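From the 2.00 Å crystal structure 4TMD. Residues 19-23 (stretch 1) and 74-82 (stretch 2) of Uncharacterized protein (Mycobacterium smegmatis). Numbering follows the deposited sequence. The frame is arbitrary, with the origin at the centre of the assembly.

Stretch 1 19-23: PEFKV
Stretch 2 (74-82) AEGEGNRFI

Two glutamates face each other at the edge of this contact: Glu20 OE2 lies 3.5 Å from Glu77 OE2. Both are acceptors, so the pair is no hydrogen bond. Both residues are exposed to solvent. Glu20 has chi1 75° (p) and chi2 -95°; Glu77 is m, m. Two waters help join the backbones here. Water 1 donates to Glu20 O (2.9 Å) and accepts from Glu77 N (3.0 Å). Water 2 donates to Glu20 O (2.9 Å) and to Glu75 O (3.0 Å).

Lys22 pairs with Glu75 (CA to CA 5.2 Å) and Val23 with Ala74 (CA to CA 4.3 Å), antiparallel; Phe21 CA lies 4.4 Å from Gly76 CA. Lys22 and Glu75 form the hydrogen-bonded pair: Lys22 N to Glu75 O is 2.8 Å, and Glu75 N to Lys22 O is 2.9 Å. Phi/psi is -107/141 at Phe21, -96/121 at Lys22, -108/142 at Val23, -145/139 at Ala74 and -125/129 at Glu75. CA-H...O contacts flank the pair, with Phe21 CA 3.4 Å from Glu75 O and Ala74 CA 3.2 Å from Lys22 O.

The stretches bury 383 Å² between them, and Phe21 has the most area covered. Phe21 is buried, with chi1 -78° (m) and chi2 -91°. Its CA-CB bond points sideways, but the ring end comes nearer. Phe21 CE1 lies 3.2 Å from Gly76 O and 3.9 Å from Phe81 CE2, at the edge of the Phe81 ring (chi1 m). Phe21 CD1 is 3.8 Å from Ala74 CB. Gly76 (165/165) suits this spot: an ideal CB would clash with Glu20 O at 2.4 Å and Phe21 CD1 at 3.0 Å.

Val23 (t) and Ala74 share one sheet face, Val23 CG2 to Ala74 CB being 4.0 Å. The small Ala74 contacts both Val23 and Phe21. Lys22 and Glu75 (m, t) occupy the other face; Lys22 is t throughout and its end leads away.

A type I' turn, Gly76 to Asn79, joins stretch 2's strands. Glu77 (51/35) and Gly78 (75/6) have positive phi, which favours glycine at Gly78.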

# COMPACT_ATOMS: atom_id res chain seq x y z
N PRO A 19 -18.79 -7.41 -11.53
CA PRO A 19 -18.46 -8.63 -12.28
C PRO A 19 -17.30 -8.42 -13.27
O PRO A 19 -16.74 -9.41 -13.75
CB PRO A 19 -19.77 -8.94 -13.02
CG PRO A 19 -20.41 -7.61 -13.19
CD PRO A 19 -20.05 -6.80 -11.97
N GLU A 20 -16.94 -7.17 -13.56
CA GLU A 20 -15.78 -6.91 -14.42
C GLU A 20 -14.46 -7.14 -13.67
O GLU A 20 -13.38 -7.05 -14.25
CB GLU A 20 -15.83 -5.49 -14.99
CG GLU A 20 -15.46 -4.39 -14.01
CD GLU A 20 -16.68 -3.76 -13.33
OE1 GLU A 20 -17.58 -4.51 -12.89
OE2 GLU A 20 -16.73 -2.51 -13.24
N PHE A 21 -14.55 -7.44 -12.38
CA PHE A 21 -13.34 -7.69 -11.61
C PHE A 21 -13.19 -9.15 -11.30
O PHE A 21 -14.16 -9.84 -10.98
CB PHE A 21 -13.35 -6.89 -10.31
CG PHE A 21 -12.99 -5.46 -10.49
CD1 PHE A 21 -11.67 -5.04 -10.39
CD2 PHE A 21 -13.98 -4.52 -10.76
CE1 PHE A 21 -11.34 -3.71 -10.56
CE2 PHE A 21 -13.66 -3.19 -10.93
CZ PHE A 21 -12.35 -2.78 -10.83
N LYS A 22 -11.95 -9.62 -11.37
CA LYS A 22 -11.63 -10.92 -10.85
C LYS A 22 -11.09 -10.75 -9.44
O LYS A 22 -10.08 -10.08 -9.23
CB LYS A 22 -10.60 -11.63 -11.73
CG LYS A 22 -10.36 -13.02 -11.24
CD LYS A 22 -9.31 -13.69 -12.05
CE LYS A 22 -9.14 -15.11 -11.62
NZ LYS A 22 -7.88 -15.64 -12.16
N VAL A 23 -11.75 -11.37 -8.47
CA VAL A 23 -11.40 -11.18 -7.06
C VAL A 23 -10.72 -12.41 -6.48
O VAL A 23 -11.10 -13.54 -6.80
CB VAL A 23 -12.65 -10.82 -6.23
CG1 VAL A 23 -12.37 -10.87 -4.74
CG2 VAL A 23 -13.17 -9.46 -6.65
N ALA A 74 -8.24 -7.56 -6.30
CA ALA A 74 -9.14 -7.55 -7.46
C ALA A 74 -8.41 -7.02 -8.68
O ALA A 74 -7.66 -6.06 -8.58
CB ALA A 74 -10.35 -6.69 -7.20
N GLU A 75 -8.66 -7.65 -9.83
CA GLU A 75 -8.08 -7.18 -11.08
C GLU A 75 -9.18 -6.95 -12.09
O GLU A 75 -10.03 -7.82 -12.28
CB GLU A 75 -7.07 -8.20 -11.62
CG GLU A 75 -6.00 -8.56 -10.61
CD GLU A 75 -4.78 -9.20 -11.26
OE1 GLU A 75 -4.88 -9.62 -12.42
OE2 GLU A 75 -3.72 -9.24 -10.60
N GLY A 76 -9.18 -5.77 -12.71
CA GLY A 76 -10.19 -5.42 -13.70
C GLY A 76 -10.19 -3.94 -13.99
O GLY A 76 -9.62 -3.17 -13.22
N GLU A 77 -10.84 -3.53 -15.08
CA GLU A 77 -10.82 -2.15 -15.55
C GLU A 77 -9.38 -1.62 -15.66
O GLU A 77 -9.11 -0.46 -15.39
CB GLU A 77 -11.64 -1.24 -14.62
CG GLU A 77 -13.15 -1.52 -14.59
CD GLU A 77 -13.90 -0.97 -15.80
OE1 GLU A 77 -13.36 -0.07 -16.50
OE2 GLU A 77 -15.04 -1.42 -16.06
N GLY A 78 -8.45 -2.49 -16.04
CA GLY A 78 -7.07 -2.09 -16.26
C GLY A 78 -6.27 -1.83 -15.00
O GLY A 78 -5.13 -1.34 -15.07
N ASN A 79 -6.85 -2.12 -13.84
CA ASN A 79 -6.18 -1.93 -12.56
C ASN A 79 -6.12 -3.21 -11.75
O ASN A 79 -6.93 -4.10 -11.93
CB ASN A 79 -6.89 -0.88 -11.71
CG ASN A 79 -6.69 0.52 -12.21
OD1 ASN A 79 -7.16 1.47 -11.59
ND2 ASN A 79 -5.99 0.68 -13.33
N ARG A 80 -5.16 -3.26 -10.83
CA ARG A 80 -5.17 -4.23 -9.74
C ARG A 80 -5.25 -3.48 -8.41
O ARG A 80 -4.52 -2.51 -8.18
CB ARG A 80 -3.91 -5.09 -9.79
CG ARG A 80 -3.67 -6.04 -8.58
CD ARG A 80 -2.30 -6.71 -8.78
NE ARG A 80 -1.82 -7.49 -7.64
CZ ARG A 80 -0.82 -8.37 -7.72
NH1 ARG A 80 -0.20 -8.58 -8.87
NH2 ARG A 80 -0.42 -9.04 -6.64
N PHE A 81 -6.14 -3.94 -7.53
CA PHE A 81 -6.25 -3.43 -6.16
C PHE A 81 -5.96 -4.54 -5.18
O PHE A 81 -6.53 -5.62 -5.28
CB PHE A 81 -7.65 -2.86 -5.88
CG PHE A 81 -8.03 -1.77 -6.82
CD1 PHE A 81 -7.70 -0.45 -6.54
CD2 PHE A 81 -8.72 -2.06 -7.99
CE1 PHE A 81 -8.04 0.56 -7.42
CE2 PHE A 81 -9.06 -1.05 -8.88
CZ PHE A 81 -8.72 0.26 -8.59
N ILE A 82 -5.05 -4.29 -4.24
CA ILE A 82 -4.81 -5.23 -3.15
C ILE A 82 -5.15 -4.57 -1.82
O ILE A 82 -4.57 -3.53 -1.48
CB ILE A 82 -3.36 -5.70 -3.10
CG1 ILE A 82 -2.97 -6.33 -4.43
CG2 ILE A 82 -3.15 -6.68 -1.92
CD1 ILE A 82 -1.51 -6.65 -4.54
O HOH W 1 -12.21 -5.71 -16.55
O HOH W 2 -11.26 -8.96 -14.82